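PDB 4R8X: uricase from Bacillus fastidiosus, which catalyses the oxidation of urate by molecular oxygen to 5-hydroxyisourate, the first step of urate degradation to allantoin. Local coordinates for residues D[44-49]-D[110-115]; D[87-92]-D[144-149]; D[162-167]-D[206-211]. One frame throughout, in Å; residues are numbered along the deposited sequence.

Contact 1 (D[44-49]-D[110-115])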
loop_
_atom_site.group_PDB
_atom_site.type_symbol
_atom_site.label_atom_id
_atom_site.label_comp_id
_atom_site.label_asym_id
_atom_site.label_seq_id
_atom_site.Cartn_x
_atom_site.Cartn_y
_atom_site.Cartn_z
ATOM N N ASN D 44 10.026 -13.063 6.925
ATOM C CA ASN D 44 10.698 -12.271 5.927
ATOM C C ASN D 44 12.016 -11.844 6.570
ATOM O O ASN D 44 12.016 -11.004 7.471
ATOM C CB ASN D 44 9.837 -11.050 5.583
ATOM C CG ASN D 44 10.486 -10.143 4.562
ATOM O OD1 ASN D 44 11.697 -10.186 4.358
ATOM N ND2 ASN D 44 9.678 -9.302 3.911
ATOM N N ALA D 45 13.122 -12.424 6.100
ATOM C CA ALA D 45 14.441 -12.142 6.654
ATOM C C ALA D 45 15.243 -11.167 5.799
ATOM O O ALA D 45 15.086 -11.109 4.577
ATOM C CB ALA D 45 15.227 -13.438 6.855
ATOM N N LYS D 46 16.121 -10.415 6.457
ATOM C CA LYS D 46 16.993 -9.453 5.800
ATOM C C LYS D 46 18.377 -9.609 6.395
ATOM O O LYS D 46 18.561 -9.468 7.611
ATOM C CB LYS D 46 16.481 -8.030 6.028
ATOM C CG LYS D 46 17.263 -6.957 5.294
ATOM C CD LYS D 46 16.680 -5.576 5.570
ATOM C CE LYS D 46 17.397 -4.501 4.774
ATOM N NZ LYS D 46 16.535 -3.287 4.655
ATOM N N VAL D 47 19.346 -9.916 5.541
ATOM C CA VAL D 47 20.715 -10.146 6.000
ATOM C C VAL D 47 21.649 -9.078 5.473
ATOM O O VAL D 47 21.563 -8.695 4.309
ATOM C CB VAL D 47 21.244 -11.549 5.586
ATOM C CG1 VAL D 47 21.153 -11.770 4.072
ATOM C CG2 VAL D 47 22.674 -11.761 6.091
ATOM N N ALA D 48 22.528 -8.584 6.348
ATOM C CA ALA D 48 23.564 -7.639 5.962
ATOM C C ALA D 48 24.913 -8.195 6.389
ATOM O O ALA D 48 25.067 -8.635 7.534
ATOM C CB ALA D 48 23.324 -6.285 6.617
ATOM N N LEU D 49 25.871 -8.191 5.464
ATOM C CA LEU D 49 27.244 -8.601 5.764
ATOM C C LEU D 49 28.118 -7.364 5.932
ATOM O O LEU D 49 27.969 -6.382 5.216
ATOM C CB LEU D 49 27.789 -9.477 4.635
ATOM C CG LEU D 49 26.953 -10.682 4.209
ATOM C CD1 LEU D 49 27.778 -11.561 3.284
ATOM C CD2 LEU D 49 26.448 -11.484 5.401
ATOM N N ARG D 110 24.424 -9.208 10.288
ATOM C CA ARG D 110 23.185 -8.758 10.908
ATOM C C ARG D 110 21.988 -9.401 10.237
ATOM O O ARG D 110 21.847 -9.329 9.017
ATOM C CB ARG D 110 23.055 -7.240 10.753
ATOM C CG ARG D 110 21.795 -6.641 11.369
ATOM C CD ARG D 110 21.748 -5.141 11.122
ATOM N NE ARG D 110 20.615 -4.481 11.772
ATOM C CZ ARG D 110 20.635 -4.068 13.031
ATOM N NH1 ARG D 110 21.723 -4.264 13.763
ATOM N NH2 ARG D 110 19.579 -3.464 13.564
ATOM N N LEU D 111 21.136 -10.023 11.036
ATOM C CA LEU D 111 19.868 -10.552 10.544
ATOM C C LEU D 111 18.713 -9.833 11.209
ATOM O O LEU D 111 18.704 -9.651 12.428
ATOM C CB LEU D 111 19.752 -12.048 10.841
ATOM C CG LEU D 111 20.137 -13.064 9.773
ATOM C CD1 LEU D 111 19.176 -13.005 8.582
ATOM C CD2 LEU D 111 21.605 -12.885 9.364
ATOM N N GLU D 112 17.748 -9.422 10.390
ATOM C CA GLU D 112 16.484 -8.875 10.870
ATOM C C GLU D 112 15.366 -9.764 10.344
ATOM O O GLU D 112 15.462 -10.292 9.235
ATOM C CB GLU D 112 16.283 -7.459 10.336
ATOM C CG GLU D 112 17.330 -6.482 10.820
ATOM C CD GLU D 112 17.220 -5.118 10.168
ATOM O OE1 GLU D 112 16.216 -4.857 9.468
ATOM O OE2 GLU D 112 18.150 -4.305 10.351
ATOM N N ALA D 113 14.306 -9.944 11.121
ATOM C CA ALA D 113 13.205 -10.760 10.631
ATOM C C ALA D 113 11.863 -10.218 11.066
ATOM O O ALA D 113 11.706 -9.689 12.165
ATOM C CB ALA D 113 13.382 -12.217 11.058
ATOM N N LYS D 114 10.898 -10.333 10.159
ATOM C CA LYS D 114 9.494 -10.056 10.447
ATOM C C LYS D 114 8.723 -11.344 10.251
ATOM O O LYS D 114 8.760 -11.923 9.170
ATOM C CB LYS D 114 8.959 -8.994 9.493
ATOM C CG LYS D 114 9.612 -7.632 9.663
ATOM C CD LYS D 114 9.061 -6.623 8.655
ATOM C CE LYS D 114 9.740 -5.264 8.802
ATOM N NZ LYS D 114 9.342 -4.306 7.733
ATOM N N GLU D 115 8.046 -11.810 11.292
ATOM C CA GLU D 115 7.280 -13.046 11.202
ATOM C C GLU D 115 6.280 -12.942 10.070
ATOM O O GLU D 115 5.722 -11.869 9.830
ATOM C CB GLU D 115 6.535 -13.315 12.510
ATOM C CG GLU D 115 5.739 -14.601 12.519
ATOM C CD GLU D 115 4.838 -14.714 13.725
ATOM O OE1 GLU D 115 4.321 -13.673 14.196
ATOM O OE2 GLU D 115 4.650 -15.841 14.210
HETATM O O HOH W 1 15.940 -2.899 7.575
#
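Val47 and Leu111 lie side by side and point the same way from two antiparallel strands, with Val47 CG2 set 3.6 Å from Leu111 CD2. The valine's CG2 is anti to its backbone N, while Leu111 has an unusual first torsion (chi1 -96°) and spreads both methyls against its partner, CD1 lying 3.9 Å from Val47 CB. Ala45 and Ala113 continue this buried face, which helix 88-102 covers through Leu92 and Cys96 on Leu111 and Phe99 on Val47.

Across the other face Lys46 and Glu112 also run alongside each other in the same direction. Lys46 is extended throughout, CG anti to the backbone N (chi1 -176°), and its NZ stays 5.1 Å from Glu112 OE1; a water bridges the gap, accepting from NZ and donating to OE1. The second oxygen, Glu112 OE2, offers its anti lone pair to Arg110 NE at 2.9 Å, a salt bridge at the edge of the guanidinium and in its plane. Arg110 NH1 makes further salt bridges with Glu149 and Glu161. Lys46 makes a cation-pi contact with Phe298 of a second subunit, on which Ala48 packs.

Six backbone hydrogen bonds join Asn44 to Lys114, Lys46 to Glu112 and Ala48 to Arg110, from 2.8 Å for Asn44 N to Lys114 O upward. This is the antiparallel sheet of the uricase tunnelling fold, with helices on one face.

Contact 2 (D[87-92]-D[144-149]). Unlike the reference sequence in segment 144-149: Val144 (reference Ala).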
loop_
_atom_site.group_PDB
_atom_site.type_symbol
_atom_site.label_atom_id
_atom_site.label_comp_id
_atom_site.label_asym_id
_atom_site.label_seq_id
_atom_site.Cartn_x
_atom_site.Cartn_y
_atom_site.Cartn_z
ATOM N N THR D 87 12.645 -20.692 18.226
ATOM C CA THR D 87 12.433 -19.248 18.358
ATOM C C THR D 87 13.061 -18.461 17.221
ATOM O O THR D 87 14.030 -18.894 16.593
ATOM C CB THR D 87 12.981 -18.663 19.693
ATOM O OG1 THR D 87 14.413 -18.558 19.634
ATOM C CG2 THR D 87 12.558 -19.513 20.877
ATOM N N LEU D 88 12.495 -17.290 16.958
ATOM C CA LEU D 88 12.988 -16.438 15.888
ATOM C C LEU D 88 14.403 -15.968 16.215
ATOM O O LEU D 88 15.289 -16.008 15.363
ATOM C CB LEU D 88 12.057 -15.241 15.707
ATOM C CG LEU D 88 12.335 -14.344 14.504
ATOM C CD1 LEU D 88 12.375 -15.146 13.208
ATOM C CD2 LEU D 88 11.255 -13.283 14.413
ATOM N N GLU D 89 14.612 -15.538 17.459
ATOM C CA GLU D 89 15.925 -15.069 17.889
ATOM C C GLU D 89 16.977 -16.168 17.816
ATOM O O GLU D 89 18.123 -15.906 17.454
ATOM C CB GLU D 89 15.869 -14.529 19.315
ATOM C CG GLU D 89 14.948 -13.344 19.524
ATOM C CD GLU D 89 13.542 -13.737 19.954
ATOM O OE1 GLU D 89 12.877 -12.894 20.579
ATOM O OE2 GLU D 89 13.099 -14.873 19.683
ATOM N N GLY D 90 16.586 -17.381 18.193
ATOM C CA GLY D 90 17.456 -18.539 18.085
ATOM C C GLY D 90 17.874 -18.765 16.653
ATOM O O GLY D 90 19.056 -18.934 16.366
ATOM N N PHE D 91 16.910 -18.741 15.734
ATOM C CA PHE D 91 17.237 -18.949 14.337
ATOM C C PHE D 91 18.179 -17.874 13.789
ATOM O O PHE D 91 19.146 -18.191 13.109
ATOM C CB PHE D 91 15.973 -19.007 13.488
ATOM C CG PHE D 91 16.247 -19.182 12.023
ATOM C CD1 PHE D 91 16.908 -20.312 11.562
ATOM C CD2 PHE D 91 15.867 -18.207 11.108
ATOM C CE1 PHE D 91 17.180 -20.476 10.214
ATOM C CE2 PHE D 91 16.124 -18.362 9.761
ATOM C CZ PHE D 91 16.780 -19.501 9.303
ATOM N N LEU D 92 17.908 -16.606 14.097
ATOM C CA LEU D 92 18.735 -15.524 13.584
ATOM C C LEU D 92 20.175 -15.615 14.099
ATOM O O LEU D 92 21.122 -15.418 13.335
ATOM C CB LEU D 92 18.120 -14.157 13.919
ATOM C CG LEU D 92 16.741 -13.868 13.321
ATOM C CD1 LEU D 92 16.428 -12.396 13.522
ATOM C CD2 LEU D 92 16.638 -14.261 11.837
ATOM N N VAL D 144 5.474 -11.020 15.086
ATOM C CA VAL D 144 6.694 -11.071 15.865
ATOM C C VAL D 144 7.871 -10.520 15.084
ATOM O O VAL D 144 8.003 -10.739 13.885
ATOM C CB VAL D 144 6.979 -12.527 16.286
ATOM C CG1 VAL D 144 8.252 -12.617 17.117
ATOM C CG2 VAL D 144 5.806 -13.084 17.073
ATOM N N THR D 145 8.752 -9.810 15.782
ATOM C CA THR D 145 9.966 -9.296 15.169
ATOM C C THR D 145 11.201 -9.715 15.977
ATOM O O THR D 145 11.106 -10.021 17.168
ATOM C CB THR D 145 9.937 -7.751 15.061
ATOM O OG1 THR D 145 9.828 -7.182 16.374
ATOM C CG2 THR D 145 8.747 -7.293 14.207
ATOM N N ALA D 146 12.353 -9.742 15.309
ATOM C CA ALA D 146 13.633 -9.951 15.989
ATOM C C ALA D 146 14.783 -9.452 15.131
ATOM O O ALA D 146 14.682 -9.419 13.908
ATOM C CB ALA D 146 13.823 -11.425 16.347
ATOM N N THR D 147 15.870 -9.064 15.793
ATOM C CA THR D 147 17.126 -8.738 15.131
ATOM C C THR D 147 18.243 -9.360 15.932
ATOM O O THR D 147 18.230 -9.317 17.161
ATOM C CB THR D 147 17.371 -7.213 15.083
ATOM O OG1 THR D 147 16.393 -6.597 14.243
ATOM C CG2 THR D 147 18.738 -6.887 14.519
ATOM N N VAL D 148 19.194 -9.972 15.237
ATOM C CA VAL D 148 20.432 -10.382 15.885
ATOM C C VAL D 148 21.607 -9.974 15.022
ATOM O O VAL D 148 21.617 -10.219 13.824
ATOM C CB VAL D 148 20.485 -11.906 16.135
ATOM C CG1 VAL D 148 21.809 -12.271 16.823
ATOM C CG2 VAL D 148 19.321 -12.347 16.999
ATOM N N GLU D 149 22.597 -9.317 15.625
ATOM C CA GLU D 149 23.832 -9.037 14.919
ATOM C C GLU D 149 24.982 -9.628 15.726
ATOM O O GLU D 149 25.077 -9.422 16.941
ATOM C CB GLU D 149 24.039 -7.535 14.685
ATOM C CG GLU D 149 25.279 -7.222 13.850
ATOM C CD GLU D 149 25.364 -5.783 13.360
ATOM O OE1 GLU D 149 24.366 -5.051 13.428
ATOM O OE2 GLU D 149 26.438 -5.381 12.889
HETATM O O HOH W 2 10.418 -11.935 19.390
#
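Leu88 and Leu92, one turn apart on helix 88-102, settle on strand 144-149 in the helix-on-antiparallel-sheet packing of the tunnelling fold. The two short axes come within 7.8 Å and are inclined by 29°, so the helix runs roughly with the strand.

The apolar contacts centre on Ala146, whose CB receives both leucines. Leu88, with CG anti to the backbone N, places CD2 3.7 Å from Ala146 CB, and the same methyl reaches Val144 CG1 at the start of segment 144-149. Leu92 CD1 lies against the carbonyl group of Ala146, 3.5 Å from Ala146 O, while Leu92 CB rests 3.8 Å from Val148 CG2. The methylene Glu89 CG joins the group against Ala146 CB. Both leucines also touch the neighbouring strand 108-125, through Ala113 and Leu111.

No direct hydrogen bond crosses the contact; polar atoms are linked through water or within the helix. Glu89 bends at its second torsion (chi2 92°), and its carboxylate is buried but well supplied: OE2 bonds Tyr222 OH, and a water donates both to Glu89 OE1 and to Thr145 O, tying helix to strand backbone.

At the start of the helix Thr87 is the N-cap. Its OG1, which also bonds the carbonyl of Ala214, accepts from Gly90 N at 2.9 Å with an N-H...O angle of 149°.

Contact 3 (D[162-167]-D[206-211])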
loop_
_atom_site.group_PDB
_atom_site.type_symbol
_atom_site.label_atom_id
_atom_site.label_comp_id
_atom_site.label_asym_id
_atom_site.label_seq_id
_atom_site.Cartn_x
_atom_site.Cartn_y
_atom_site.Cartn_z
ATOM N N GLN D 162 20.786 -7.500 20.036
ATOM C CA GLN D 162 19.678 -8.445 20.081
ATOM C C GLN D 162 18.395 -7.664 20.332
ATOM O O GLN D 162 18.328 -6.872 21.268
ATOM C CB GLN D 162 19.897 -9.507 21.162
ATOM C CG GLN D 162 18.882 -10.644 21.172
ATOM C CD GLN D 162 19.088 -11.568 22.355
ATOM O OE1 GLN D 162 18.924 -11.158 23.499
ATOM N NE2 GLN D 162 19.469 -12.816 22.088
ATOM N N ALA D 163 17.397 -7.860 19.472
ATOM C CA ALA D 163 16.089 -7.234 19.638
ATOM C C ALA D 163 14.990 -8.278 19.508
ATOM O O ALA D 163 15.133 -9.246 18.758
ATOM C CB ALA D 163 15.888 -6.123 18.601
ATOM N N SER D 164 13.898 -8.054 20.228
ATOM C CA SER D 164 12.717 -8.908 20.202
ATOM C C SER D 164 11.532 -7.979 20.253
ATOM O O SER D 164 11.550 -6.985 20.978
ATOM C CB SER D 164 12.651 -9.811 21.436
ATOM O OG SER D 164 13.820 -10.586 21.547
ATOM N N GLY D 165 10.486 -8.286 19.500
ATOM C CA GLY D 165 9.313 -7.438 19.559
ATOM C C GLY D 165 8.039 -8.011 18.986
ATOM O O GLY D 165 8.017 -9.105 18.415
ATOM N N ILE D 166 6.971 -7.255 19.185
ATOM C CA ILE D 166 5.703 -7.492 18.514
ATOM C C ILE D 166 5.330 -6.176 17.837
ATOM O O ILE D 166 5.388 -5.101 18.444
ATOM C CB ILE D 166 4.600 -7.995 19.489
ATOM C CG1 ILE D 166 3.309 -8.335 18.737
ATOM C CG2 ILE D 166 4.296 -6.980 20.568
ATOM C CD1 ILE D 166 3.235 -9.778 18.278
ATOM N N ALA D 167 4.973 -6.259 16.562
ATOM C CA ALA D 167 4.714 -5.080 15.743
ATOM C C ALA D 167 3.244 -5.021 15.352
ATOM O O ALA D 167 2.604 -6.057 15.179
ATOM C CB ALA D 167 5.576 -5.122 14.490
ATOM N N TRP D 206 11.601 -5.590 23.658
ATOM C CA TRP D 206 12.218 -5.865 24.953
ATOM C C TRP D 206 13.649 -6.355 24.774
ATOM O O TRP D 206 14.037 -6.777 23.681
ATOM C CB TRP D 206 11.386 -6.872 25.764
ATOM C CG TRP D 206 10.981 -8.087 24.990
ATOM C CD1 TRP D 206 11.621 -9.298 24.952
ATOM C CD2 TRP D 206 9.847 -8.203 24.122
ATOM N NE1 TRP D 206 10.947 -10.162 24.116
ATOM C CE2 TRP D 206 9.857 -9.514 23.592
ATOM C CE3 TRP D 206 8.822 -7.329 23.746
ATOM C CZ2 TRP D 206 8.882 -9.967 22.705
ATOM C CZ3 TRP D 206 7.862 -7.775 22.851
ATOM C CH2 TRP D 206 7.897 -9.083 22.344
ATOM N N ALA D 207 14.424 -6.276 25.853
ATOM C CA ALA D 207 15.802 -6.758 25.870
ATOM C C ALA D 207 15.985 -7.685 27.054
ATOM O O ALA D 207 15.408 -7.459 28.103
ATOM C CB ALA D 207 16.797 -5.600 25.968
ATOM N N TYR D 208 16.803 -8.715 26.866
ATOM C CA TYR D 208 17.107 -9.691 27.907
ATOM C C TYR D 208 18.385 -9.336 28.659
ATOM O O TYR D 208 19.374 -8.910 28.055
ATOM C CB TYR D 208 17.327 -11.061 27.274
ATOM C CG TYR D 208 16.097 -11.762 26.730
ATOM C CD1 TYR D 208 15.613 -11.490 25.453
ATOM C CD2 TYR D 208 15.449 -12.733 27.478
ATOM C CE1 TYR D 208 14.495 -12.163 24.951
ATOM C CE2 TYR D 208 14.350 -13.411 26.993
ATOM C CZ TYR D 208 13.869 -13.117 25.730
ATOM O OH TYR D 208 12.774 -13.793 25.235
ATOM N N GLU D 209 18.366 -9.535 29.973
ATOM C CA GLU D 209 19.591 -9.444 30.771
ATOM C C GLU D 209 20.591 -10.501 30.317
ATOM O O GLU D 209 21.782 -10.221 30.172
ATOM C CB GLU D 209 19.281 -9.615 32.261
ATOM C CG GLU D 209 20.489 -9.442 33.185
ATOM C CD GLU D 209 20.155 -9.711 34.639
ATOM O OE1 GLU D 209 18.982 -10.015 34.941
ATOM O OE2 GLU D 209 21.070 -9.616 35.481
ATOM N N ASN D 210 20.090 -11.710 30.086
ATOM C CA ASN D 210 20.909 -12.825 29.633
ATOM C C ASN D 210 20.448 -13.212 28.242
ATOM O O ASN D 210 19.432 -13.886 28.086
ATOM C CB ASN D 210 20.787 -14.011 30.595
ATOM C CG ASN D 210 21.768 -15.122 30.279
ATOM O OD1 ASN D 210 22.983 -14.936 30.367
ATOM N ND2 ASN D 210 21.246 -16.291 29.922
ATOM N N GLN D 211 21.192 -12.759 27.240
ATOM C CA GLN D 211 20.766 -12.846 25.849
ATOM C C GLN D 211 20.512 -14.267 25.375
ATOM O O GLN D 211 19.670 -14.484 24.514
ATOM C CB GLN D 211 21.768 -12.131 24.938
ATOM C CG GLN D 211 21.760 -10.615 25.106
ATOM C CD GLN D 211 22.835 -9.914 24.300
ATOM O OE1 GLN D 211 23.902 -10.472 24.038
ATOM N NE2 GLN D 211 22.560 -8.675 23.905
HETATM O O HOH W 3 18.031 -8.869 24.197
HETATM O O HOH W 4 20.042 -7.119 24.082
HETATM O O HOH W 5 15.687 -8.846 22.763
HETATM O O HOH W 6 14.304 -4.971 21.596
#
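Trp206 holds CG between its backbone N and carbonyl carbon (chi1 48°), the crowded position, and with chi2 near a right angle the indole lies against strand 162-167. Ser164 CB sits over one face, 3.2 Å from Trp206 NE1. The carbonyl oxygen of Ser164 lies above the ring centre, and Gly165 CA makes a CH-pi contact, 3.9 Å from the centroid of the six-membered ring. Ser164 O also accepts from Trp206 N at 3.0 Å, so Trp206 meets this carbonyl with both backbone and ring. Leu262 and helix 225-238, through Ala225 and Val228, add further contacts to the indole; an alanine here would probably open a gap beside Ser164 CB and Gly165 CA and cost the CH-pi contact and the packing on Ala225 and Val228.

Farther along, Gln162 and Gln211 slide past each other in opposite directions, their amide planes 59° apart. Gln162 NE2 donates to Gln211 O at 3.0 Å with a nearly straight N-H...O angle of 167°, although the donor stands well above the carbonyl plane. Gln162 OE1 packs against Gln211 CB and CG and receives a hydrogen bond from a water, 2.6 Å away, which in turn accepts from Tyr208 N. Ser164 OG lies at the edge of the Tyr208 ring, near CE1, and bonds Glu89; Tyr208 OH bonds the backbone of Val223.

A second water donates to both Ser164 OG and Trp206 O. Toward Tyr208 the neighbouring antiparallel strands 156-173 and 198-208 splay apart, and direct pairing gives way to water bridges: the chemistry implies strands packed through an indole face at one end and joined by an amide bond and waters at the other.

How the contacts relate
The three contacts follow one antiparallel sheet across neighbouring strands 40-50, 108-125, 143-153, 156-173 and 198-208. Contacts 1 and 2 have centres 8 Å apart and interlock along the chain, while contacts 2 and 3 have centres 9 Å apart. Side chains bridge both junctions, Arg110 NH1 to Glu149 OE1 at 2.8 Å and Glu89 OE1 to Ser164 OG at 2.7 Å, and a probable backbone hydrogen bond from Thr145 N to Gly165 O also joins contacts 2 and 3. Contacts 1 and 3 do not touch, their nearest atoms being about 6 Å apart. All three lie away from the residues predicted to bind urate, among them Arg196 and Gln245.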